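Local coordinates for protein tRNA (guanine(26)-N(2))-dimethyltransferase (Pyrococcus horikoshii, PDB 2EJU) that probably dimethylates the N2 atom of guanine 26 in a number of tRNAs, using S-adenosyl-L-methionine as methyl donor, at residues Ser24-Asn29 against Leu55-Ile60; Ser142-Leu147 against Arg180-Val185. All coordinates share one frame; numbering follows the deposited sequence.

Contact 1. Residues Ser24-Asn29 against Leu55-Ile60. With SAH (S-adenosyl-L-homocysteine), chain B.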
ATOM      1  N   SER A  24      16.059  19.423  -3.125  1.00 52.79           N
ATOM      2  CA  SER A  24      16.883  19.004  -1.995  1.00 49.80           C
ATOM      3  C   SER A  24      17.815  17.859  -2.390  1.00 47.03           C
ATOM      4  O   SER A  24      17.472  17.029  -3.233  1.00 47.38           O
ATOM      5  CB  SER A  24      15.987  18.568  -0.833  1.00 50.40           C
ATOM      6  OG  SER A  24      16.756  18.202   0.298  1.00 51.14           O
ATOM      7  N   PRO A  25      19.015  17.807  -1.789  1.00 44.35           N
ATOM      8  CA  PRO A  25      19.978  16.745  -2.100  1.00 42.13           C
ATOM      9  C   PRO A  25      19.516  15.359  -1.639  1.00 39.12           C
ATOM     10  O   PRO A  25      19.906  14.348  -2.219  1.00 38.32           O
ATOM     11  CB  PRO A  25      21.247  17.212  -1.390  1.00 42.64           C
ATOM     12  CG  PRO A  25      20.709  17.962  -0.207  1.00 44.08           C
ATOM     13  CD  PRO A  25      19.584  18.762  -0.822  1.00 44.43           C
ATOM     14  N   VAL A  26      18.697  15.318  -0.590  1.00 35.77           N
ATOM     15  CA  VAL A  26      18.167  14.060  -0.064  1.00 32.87           C
ATOM     16  C   VAL A  26      16.697  14.284   0.285  1.00 31.28           C
ATOM     17  O   VAL A  26      16.365  15.123   1.118  1.00 29.64           O
ATOM     18  CB  VAL A  26      18.928  13.593   1.199  1.00 31.90           C
ATOM     19  CG1 VAL A  26      18.389  12.239   1.660  1.00 31.04           C
ATOM     20  CG2 VAL A  26      20.426  13.504   0.909  1.00 30.24           C
ATOM     21  N   PHE A  27      15.823  13.519  -0.354  1.00 29.38           N
ATOM     22  CA  PHE A  27      14.387  13.656  -0.160  1.00 29.14           C
ATOM     23  C   PHE A  27      13.798  13.202   1.173  1.00 29.90           C
ATOM     24  O   PHE A  27      14.148  12.150   1.711  1.00 29.78           O
ATOM     25  CB  PHE A  27      13.661  12.946  -1.308  1.00 29.69           C
ATOM     26  CG  PHE A  27      12.167  13.102  -1.275  1.00 31.46           C
ATOM     27  CD1 PHE A  27      11.367  12.171  -0.618  1.00 31.23           C
ATOM     28  CD2 PHE A  27      11.556  14.180  -1.911  1.00 33.31           C
ATOM     29  CE1 PHE A  27       9.979  12.309  -0.596  1.00 29.79           C
ATOM     30  CE2 PHE A  27      10.167  14.327  -1.895  1.00 33.38           C
ATOM     31  CZ  PHE A  27       9.377  13.387  -1.236  1.00 30.71           C
ATOM     32  N   TYR A  28      12.889  14.022   1.691  1.00 28.83           N
ATOM     33  CA  TYR A  28      12.177  13.740   2.929  1.00 28.10           C
ATOM     34  C   TYR A  28      10.830  14.440   2.886  1.00 28.78           C
ATOM     35  O   TYR A  28      10.758  15.647   2.656  1.00 28.67           O
ATOM     36  CB  TYR A  28      12.935  14.234   4.159  1.00 26.68           C
ATOM     37  CG  TYR A  28      12.128  14.026   5.423  1.00 28.15           C
ATOM     38  CD1 TYR A  28      11.859  12.738   5.896  1.00 26.59           C
ATOM     39  CD2 TYR A  28      11.571  15.109   6.108  1.00 26.97           C
ATOM     40  CE1 TYR A  28      11.057  12.533   7.011  1.00 27.44           C
ATOM     41  CE2 TYR A  28      10.762  14.916   7.227  1.00 25.61           C
ATOM     42  CZ  TYR A  28      10.508  13.626   7.672  1.00 28.31           C
ATOM     43  OH  TYR A  28       9.698  13.418   8.766  1.00 27.52           O
ATOM     44  N   ASN A  29       9.767  13.681   3.107  1.00 28.24           N
ATOM     45  CA  ASN A  29       8.425  14.239   3.101  1.00 29.00           C
ATOM     46  C   ASN A  29       7.745  13.948   4.432  1.00 29.81           C
ATOM     47  O   ASN A  29       7.422  12.793   4.739  1.00 29.13           O
ATOM     48  CB  ASN A  29       7.599  13.639   1.961  1.00 29.89           C
ATOM     49  CG  ASN A  29       6.240  14.306   1.808  1.00 30.69           C
ATOM     50  OD1 ASN A  29       5.783  15.033   2.694  1.00 31.13           O
ATOM     51  ND2 ASN A  29       5.585  14.052   0.684  1.00 29.81           N
ATOM     52  N   LEU A  55      14.610   1.918  -0.610  1.00 21.62           N
ATOM     53  CA  LEU A  55      14.922   3.255  -1.116  1.00 23.31           C
ATOM     54  C   LEU A  55      14.652   4.148   0.089  1.00 23.26           C
ATOM     55  O   LEU A  55      13.595   4.763   0.201  1.00 22.21           O
ATOM     56  CB  LEU A  55      14.002   3.605  -2.294  1.00 24.97           C
ATOM     57  CG  LEU A  55      13.956   2.533  -3.391  1.00 27.95           C
ATOM     58  CD1 LEU A  55      12.652   1.776  -3.279  1.00 26.74           C
ATOM     59  CD2 LEU A  55      14.068   3.156  -4.771  1.00 28.58           C
ATOM     60  N   SER A  56      15.628   4.195   0.994  1.00 24.09           N
ATOM     61  CA  SER A  56      15.495   4.923   2.249  1.00 25.38           C
ATOM     62  C   SER A  56      15.754   6.424   2.301  1.00 22.20           C
ATOM     63  O   SER A  56      15.337   7.077   3.253  1.00 24.44           O
ATOM     64  CB  SER A  56      16.347   4.224   3.318  1.00 25.15           C
ATOM     65  OG  SER A  56      17.556   3.764   2.756  1.00 33.61           O
ATOM     66  N   ALA A  57      16.437   6.973   1.305  1.00 22.96           N
ATOM     67  CA  ALA A  57      16.720   8.413   1.298  1.00 22.63           C
ATOM     68  C   ALA A  57      17.476   8.847   2.561  1.00 22.71           C
ATOM     69  O   ALA A  57      18.677   8.613   2.681  1.00 21.81           O
ATOM     70  CB  ALA A  57      15.412   9.196   1.172  1.00 22.07           C
ATOM     71  N   THR A  58      16.775   9.481   3.498  1.00 23.39           N
ATOM     72  CA  THR A  58      17.409   9.931   4.734  1.00 23.69           C
ATOM     73  C   THR A  58      17.588   8.758   5.691  1.00 25.40           C
ATOM     74  O   THR A  58      18.340   8.853   6.660  1.00 24.33           O
ATOM     75  CB  THR A  58      16.570  10.999   5.465  1.00 25.39           C
ATOM     76  OG1 THR A  58      15.340  10.415   5.911  1.00 26.20           O
ATOM     77  CG2 THR A  58      16.276  12.178   4.543  1.00 25.95           C
ATOM     78  N   GLY A  59      16.884   7.663   5.413  1.00 24.11           N
ATOM     79  CA  GLY A  59      16.958   6.477   6.251  1.00 22.50           C
ATOM     80  C   GLY A  59      15.908   6.420   7.346  1.00 22.72           C
ATOM     81  O   GLY A  59      15.891   5.483   8.143  1.00 21.94           O
ATOM     82  N   ILE A  60      15.016   7.409   7.379  1.00 21.66           N
ATOM     83  CA  ILE A  60      13.981   7.474   8.411  1.00 21.20           C
ATOM     84  C   ILE A  60      13.146   6.203   8.585  1.00 22.58           C
ATOM     85  O   ILE A  60      12.863   5.796   9.714  1.00 21.67           O
ATOM     86  CB  ILE A  60      13.012   8.672   8.163  1.00 20.18           C
ATOM     87  CG1 ILE A  60      11.938   8.715   9.250  1.00 20.99           C
ATOM     88  CG2 ILE A  60      12.350   8.544   6.800  1.00 19.49           C
ATOM     89  CD1 ILE A  60      12.488   8.843  10.658  1.00 18.21           C
TER
HETATM   90  N   SAH B 501      11.470   5.658   1.489  1.00 31.58           N
HETATM   91  CA  SAH B 501      11.293   6.908   1.962  1.00 31.87           C
HETATM   92  CB  SAH B 501      11.699   7.663   0.677  1.00 29.85           C
HETATM   93  CG  SAH B 501      12.165   7.722  -0.731  1.00 28.42           C
HETATM   94  SD  SAH B 501      12.519   8.850  -1.956  1.00 28.98           S
HETATM   95  C   SAH B 501      10.872   7.493   3.185  1.00 30.26           C
HETATM   96  O   SAH B 501      11.503   8.630   3.377  1.00 29.51           O
HETATM   97  OXT SAH B 501      10.019   6.924   3.905  1.00 31.39           O
HETATM   98  C5' SAH B 501      13.001   7.767  -3.182  1.00 24.51           C
HETATM   99  C4' SAH B 501      14.527   7.953  -3.464  1.00 26.53           C
HETATM  100  O4' SAH B 501      14.813   6.741  -4.174  1.00 25.68           O
HETATM  101  C3' SAH B 501      15.844   8.637  -3.182  1.00 24.28           C
HETATM  102  O3' SAH B 501      16.505   8.778  -1.890  1.00 24.20           O
HETATM  103  C2' SAH B 501      16.806   8.012  -4.191  1.00 24.95           C
HETATM  104  O2' SAH B 501      18.018   8.397  -4.526  1.00 25.95           O
HETATM  105  C1' SAH B 501      16.090   6.830  -4.780  1.00 23.94           C
HETATM  106  N9  SAH B 501      16.438   5.754  -5.873  1.00 25.79           N
HETATM  107  C8  SAH B 501      16.194   5.966  -7.156  1.00 24.02           C
HETATM  108  N7  SAH B 501      16.563   4.938  -7.856  1.00 26.35           N
HETATM  109  C5  SAH B 501      17.048   4.030  -7.048  1.00 24.66           C
HETATM  110  C6  SAH B 501      17.587   2.744  -7.241  1.00 23.09           C
HETATM  111  N6  SAH B 501      17.654   2.244  -8.464  1.00 20.40           N
HETATM  112  N1  SAH B 501      18.037   2.000  -6.139  1.00 24.01           N
HETATM  113  C2  SAH B 501      17.976   2.503  -4.854  1.00 24.44           C
HETATM  114  N3  SAH B 501      17.454   3.760  -4.648  1.00 24.50           N
HETATM  115  C4  SAH B 501      16.985   4.547  -5.725  1.00 24.99           C
HETATM  116  O   HOH W   1      13.659  10.315   3.708  1.00 23.31           O
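The Tyr28 ring presents its edge to Ile60, with CG2 near the ring plane at 4.2 Å from CE1, and a water lies in plane at the edge as well. Ser24-Asn29 here lies over the loop Leu55-Ile60, which in a class I methyltransferase joins the first strand of the Rossmann-like sheet to the next helix and cradles the cofactor, here S-adenosyl-L-homocysteine (SAH). The Phe27 ring, its CG anti to the backbone N (chi1 -176°), leads off from the loop: its CD1 is 3.8 Å from the cofactor SD, met obliquely, and Phe140 packs edge-to-face with it. Tyr28 OH is hydrogen-bonded to Glu8 OE2, which helps fix the ring.

Small side chains, those of Val26, Ala57 and Thr58, make the fit between the loops. Val26 CG1 lies 3.6 Å from Thr58 CG2, and Thr58 CG2 also touches Tyr28 CB. Ala57 is compact enough for its CB to sit 3.3 Å from Phe27 O, while its CA touches the ribose O3'. Ala57 holds the second position of a type II' turn, a strained place for anything with a side chain. Gly59 ends that turn at the N-cap position of helix 60-68; its N-H donates to Ser56 O, and its positive phi suits a residue without a side chain. The Leu55 side chain suits the adenine, pressing CD2 against it, while the backbone O of Leu55 accepts from the SAH amino N at 2.6 Å.

One water ties loop, loop and ligand together: it donates to Phe27 O and to the SAH carboxylate O, and accepts from Thr58 OG1, each at 2.8 Å.

Contact 2. Residues Ser142-Leu147 against Arg180-Val185; sequences SPMEFL and RKYLAV. With SAH (S-adenosyl-L-homocysteine), chain B.
Met144 and Lys181 bring the first turn of helix 144-153 against the last turn of helix 175-182, their CA atoms 6.5 Å apart, the nearest such pair across the two segments. Met144 and Tyr182 share the main packing. With CG of Met144 anti to its carbonyl carbon and the chain folded at chi2 (-50°) and again at chi3, the thioether curls back on the neighbouring helix instead of extending. Its CG rests 3.6 Å from Tyr182 CE1, and SD stands 4.8 Å from the ring centroid, 57° off the normal, an oblique Met-aromatic contact. The same CG approaches Lys181 O at 3.3 Å, with CE nearby, so the flexible methionine fills the angle between ring and helix end. Ser142 is a small residue with two tasks: OG accepts the Met144 N-H at 3.1 Å, nearly straight at 165°, capping the start of the helix, and lies 3.5 Å from Tyr182 OH, at most a weak hydrogen bond. Pro143, whose ring-restricted backbone suits the start of a helix, sets CD against the same phenol oxygen. Lys181 adds its aliphatic CD beside Ser142 CB. A valine in place of Tyr182 would probably leave Met144 SD without its aromatic partner and a gap beside Ser142 and Pro143.

The seam lies over strand 158-164, where Pro143 packs on Val162 and Tyr182 on Ala164. Helix 192-209 backs it, with Val203 and Tyr207 against Met144, Ile199 against Tyr182, and Arg206 bonded to the carbonyls of Tyr182 and Leu183 at the helix end.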
ATOM      1  N   SER A 142       6.492   5.185  -9.382  1.00 26.32           N
ATOM      2  CA  SER A 142       6.205   3.769  -9.593  1.00 25.48           C
ATOM      3  C   SER A 142       7.244   2.815  -9.011  1.00 23.78           C
ATOM      4  O   SER A 142       8.441   3.092  -9.044  1.00 22.95           O
ATOM      5  CB  SER A 142       6.059   3.492 -11.084  1.00 23.65           C
ATOM      6  OG  SER A 142       5.908   2.106 -11.327  1.00 22.86           O
ATOM      7  N   PRO A 143       6.791   1.669  -8.474  1.00 22.67           N
ATOM      8  CA  PRO A 143       7.677   0.662  -7.883  1.00 22.26           C
ATOM      9  C   PRO A 143       7.945  -0.480  -8.865  1.00 21.63           C
ATOM     10  O   PRO A 143       8.651  -1.436  -8.542  1.00 20.28           O
ATOM     11  CB  PRO A 143       6.868   0.177  -6.691  1.00 22.51           C
ATOM     12  CG  PRO A 143       5.488   0.086  -7.296  1.00 21.31           C
ATOM     13  CD  PRO A 143       5.382   1.367  -8.151  1.00 22.82           C
ATOM     14  N   MET A 144       7.392  -0.369 -10.068  1.00 20.97           N
ATOM     15  CA  MET A 144       7.527  -1.430 -11.057  1.00 21.66           C
ATOM     16  C   MET A 144       8.937  -1.820 -11.483  1.00 22.51           C
ATOM     17  O   MET A 144       9.172  -2.970 -11.860  1.00 22.71           O
ATOM     18  CB  MET A 144       6.658  -1.113 -12.276  1.00 20.45           C
ATOM     19  CG  MET A 144       5.173  -1.070 -11.938  1.00 20.85           C
ATOM     20  SD  MET A 144       4.603  -2.535 -11.003  1.00 21.94           S
ATOM     21  CE  MET A 144       4.972  -3.870 -12.213  1.00 20.68           C
ATOM     22  N   GLU A 145       9.880  -0.887 -11.414  1.00 21.37           N
ATOM     23  CA  GLU A 145      11.260  -1.196 -11.791  1.00 22.28           C
ATOM     24  C   GLU A 145      11.911  -2.139 -10.775  1.00 19.90           C
ATOM     25  O   GLU A 145      12.897  -2.805 -11.080  1.00 18.16           O
ATOM     26  CB  GLU A 145      12.095   0.090 -11.865  1.00 24.51           C
ATOM     27  CG  GLU A 145      13.548  -0.137 -12.288  1.00 29.97           C
ATOM     28  CD  GLU A 145      14.393   1.126 -12.254  1.00 33.10           C
ATOM     29  OE1 GLU A 145      13.818   2.227 -12.171  1.00 35.05           O
ATOM     30  OE2 GLU A 145      15.638   1.019 -12.316  1.00 35.92           O
ATOM     31  N   PHE A 146      11.336  -2.201  -9.577  1.00 19.26           N
ATOM     32  CA  PHE A 146      11.888  -3.005  -8.492  1.00 18.72           C
ATOM     33  C   PHE A 146      11.064  -4.212  -8.053  1.00 19.59           C
ATOM     34  O   PHE A 146      11.560  -5.062  -7.312  1.00 17.74           O
ATOM     35  CB  PHE A 146      12.104  -2.085  -7.283  1.00 18.67           C
ATOM     36  CG  PHE A 146      12.815  -0.798  -7.629  1.00 20.72           C
ATOM     37  CD1 PHE A 146      14.168  -0.804  -7.966  1.00 18.25           C
ATOM     38  CD2 PHE A 146      12.118   0.409  -7.663  1.00 20.96           C
ATOM     39  CE1 PHE A 146      14.816   0.372  -8.338  1.00 21.76           C
ATOM     40  CE2 PHE A 146      12.758   1.592  -8.035  1.00 20.97           C
ATOM     41  CZ  PHE A 146      14.106   1.573  -8.373  1.00 20.24           C
ATOM     42  N   LEU A 147       9.819  -4.292  -8.512  1.00 18.42           N
ATOM     43  CA  LEU A 147       8.919  -5.363  -8.098  1.00 20.10           C
ATOM     44  C   LEU A 147       9.340  -6.811  -8.341  1.00 20.18           C
ATOM     45  O   LEU A 147       9.235  -7.646  -7.437  1.00 17.18           O
ATOM     46  CB  LEU A 147       7.530  -5.144  -8.714  1.00 19.06           C
ATOM     47  CG  LEU A 147       6.469  -6.186  -8.343  1.00 20.07           C
ATOM     48  CD1 LEU A 147       6.197  -6.140  -6.845  1.00 17.34           C
ATOM     49  CD2 LEU A 147       5.176  -5.923  -9.120  1.00 20.16           C
ATOM     50  N   ARG A 180       1.639   0.515 -19.917  1.00 17.97           N
ATOM     51  CA  ARG A 180       3.068   0.215 -19.930  1.00 19.38           C
ATOM     52  C   ARG A 180       3.627  -0.244 -18.581  1.00 20.05           C
ATOM     53  O   ARG A 180       4.365  -1.224 -18.506  1.00 21.03           O
ATOM     54  CB  ARG A 180       3.880   1.434 -20.400  1.00 21.09           C
ATOM     55  CG  ARG A 180       3.633   1.864 -21.847  1.00 21.29           C
ATOM     56  CD  ARG A 180       4.847   2.608 -22.414  1.00 21.83           C
ATOM     57  NE  ARG A 180       5.250   3.725 -21.566  1.00 23.92           N
ATOM     58  CZ  ARG A 180       4.557   4.853 -21.420  1.00 24.79           C
ATOM     59  NH1 ARG A 180       3.418   5.030 -22.072  1.00 24.93           N
ATOM     60  NH2 ARG A 180       4.999   5.801 -20.602  1.00 28.37           N
ATOM     61  N   LYS A 181       3.266   0.458 -17.515  1.00 18.82           N
ATOM     62  CA  LYS A 181       3.784   0.142 -16.193  1.00 17.64           C
ATOM     63  C   LYS A 181       3.084  -0.976 -15.436  1.00 18.08           C
ATOM     64  O   LYS A 181       3.740  -1.825 -14.837  1.00 17.81           O
ATOM     65  CB  LYS A 181       3.773   1.400 -15.315  1.00 19.98           C
ATOM     66  CG  LYS A 181       4.561   2.575 -15.887  1.00 21.15           C
ATOM     67  CD  LYS A 181       4.326   3.843 -15.073  1.00 23.97           C
ATOM     68  CE  LYS A 181       5.013   5.058 -15.705  1.00 24.10           C
ATOM     69  NZ  LYS A 181       6.500   4.934 -15.679  1.00 26.19           N
ATOM     70  N   TYR A 182       1.758  -0.977 -15.468  1.00 18.08           N
ATOM     71  CA  TYR A 182       0.977  -1.957 -14.728  1.00 19.70           C
ATOM     72  C   TYR A 182       0.276  -3.004 -15.567  1.00 19.45           C
ATOM     73  O   TYR A 182      -0.378  -3.897 -15.025  1.00 23.18           O
ATOM     74  CB  TYR A 182      -0.047  -1.217 -13.864  1.00 17.24           C
ATOM     75  CG  TYR A 182       0.609  -0.230 -12.927  1.00 21.50           C
ATOM     76  CD1 TYR A 182       1.268  -0.671 -11.783  1.00 21.79           C
ATOM     77  CD2 TYR A 182       0.614   1.142 -13.206  1.00 19.51           C
ATOM     78  CE1 TYR A 182       1.919   0.212 -10.937  1.00 23.44           C
ATOM     79  CE2 TYR A 182       1.268   2.042 -12.358  1.00 19.45           C
ATOM     80  CZ  TYR A 182       1.917   1.563 -11.228  1.00 22.91           C
ATOM     81  OH  TYR A 182       2.584   2.414 -10.379  1.00 24.01           O
ATOM     82  N   LEU A 183       0.412  -2.898 -16.881  1.00 18.51           N
ATOM     83  CA  LEU A 183      -0.218  -3.845 -17.785  1.00 18.83           C
ATOM     84  C   LEU A 183      -1.694  -4.041 -17.439  1.00 19.22           C
ATOM     85  O   LEU A 183      -2.182  -5.165 -17.292  1.00 16.61           O
ATOM     86  CB  LEU A 183       0.532  -5.181 -17.744  1.00 19.92           C
ATOM     87  CG  LEU A 183       1.974  -5.113 -18.264  1.00 16.38           C
ATOM     88  CD1 LEU A 183       2.690  -6.435 -18.004  1.00 16.74           C
ATOM     89  CD2 LEU A 183       1.971  -4.797 -19.761  1.00 16.74           C
ATOM     90  N   ALA A 184      -2.404  -2.927 -17.303  1.00 16.25           N
ATOM     91  CA  ALA A 184      -3.819  -2.968 -16.986  1.00 17.68           C
ATOM     92  C   ALA A 184      -4.507  -1.705 -17.507  1.00 18.18           C
ATOM     93  O   ALA A 184      -3.877  -0.648 -17.632  1.00 17.44           O
ATOM     94  CB  ALA A 184      -4.007  -3.095 -15.478  1.00 16.71           C
ATOM     95  N   VAL A 185      -5.795  -1.834 -17.814  1.00 19.38           N
ATOM     96  CA  VAL A 185      -6.616  -0.731 -18.316  1.00 20.37           C
ATOM     97  C   VAL A 185      -7.307  -0.041 -17.129  1.00 21.65           C
ATOM     98  O   VAL A 185      -8.184  -0.614 -16.486  1.00 20.06           O
ATOM     99  CB  VAL A 185      -7.682  -1.254 -19.306  1.00 21.17           C
ATOM    100  CG1 VAL A 185      -8.530  -0.107 -19.823  1.00 22.46           C
ATOM    101  CG2 VAL A 185      -7.003  -1.974 -20.475  1.00 21.90           C
TER
HETATM  102  N   SAH B 501      11.470   5.658   1.489  1.00 31.58           N
HETATM  103  CA  SAH B 501      11.293   6.908   1.962  1.00 31.87           C
HETATM  104  CB  SAH B 501      11.699   7.663   0.677  1.00 29.85           C
HETATM  105  CG  SAH B 501      12.165   7.722  -0.731  1.00 28.42           C
HETATM  106  SD  SAH B 501      12.519   8.850  -1.956  1.00 28.98           S
HETATM  107  C   SAH B 501      10.872   7.493   3.185  1.00 30.26           C
HETATM  108  O   SAH B 501      11.503   8.630   3.377  1.00 29.51           O
HETATM  109  OXT SAH B 501      10.019   6.924   3.905  1.00 31.39           O
HETATM  110  C5' SAH B 501      13.001   7.767  -3.182  1.00 24.51           C
HETATM  111  C4' SAH B 501      14.527   7.953  -3.464  1.00 26.53           C
HETATM  112  O4' SAH B 501      14.813   6.741  -4.174  1.00 25.68           O
HETATM  113  C3' SAH B 501      15.844   8.637  -3.182  1.00 24.28           C
HETATM  114  O3' SAH B 501      16.505   8.778  -1.890  1.00 24.20           O
HETATM  115  C2' SAH B 501      16.806   8.012  -4.191  1.00 24.95           C
HETATM  116  O2' SAH B 501      18.018   8.397  -4.526  1.00 25.95           O
HETATM  117  C1' SAH B 501      16.090   6.830  -4.780  1.00 23.94           C
HETATM  118  N9  SAH B 501      16.438   5.754  -5.873  1.00 25.79           N
HETATM  119  C8  SAH B 501      16.194   5.966  -7.156  1.00 24.02           C
HETATM  120  N7  SAH B 501      16.563   4.938  -7.856  1.00 26.35           N
HETATM  121  C5  SAH B 501      17.048   4.030  -7.048  1.00 24.66           C
HETATM  122  C6  SAH B 501      17.587   2.744  -7.241  1.00 23.09           C
HETATM  123  N6  SAH B 501      17.654   2.244  -8.464  1.00 20.40           N
HETATM  124  N1  SAH B 501      18.037   2.000  -6.139  1.00 24.01           N
HETATM  125  C2  SAH B 501      17.976   2.503  -4.854  1.00 24.44           C
HETATM  126  N3  SAH B 501      17.454   3.760  -4.648  1.00 24.50           N
HETATM  127  C4  SAH B 501      16.985   4.547  -5.725  1.00 24.99           C

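Both segments of contact 1 precede those of contact 2 in the chain, and the centres lie 23 Å apart in the same methyltransferase fold. Three of the four segments follow neighbouring strands of one mixed sheet: Leu55-Ile60 comes after strand 50-53, Ser142-Leu147 after the adjacent 132-137, and Arg180-Val185 beyond 158-164, the next one across; Ser24-Asn29 comes after strand 11-15, outside it. Contact 1 lines SAH from the homocysteine along to the adenine, whereas contact 2 meets only the adenine's amino end, Phe146 CE1 lying 3.4 Å from N6. Leu55 CD2 packs on Phe146 CE2 at 3.8 Å. Segment Ser142-Leu147 thus connects the two, with Phe146 at the adenine and Met144 against helix 175-182.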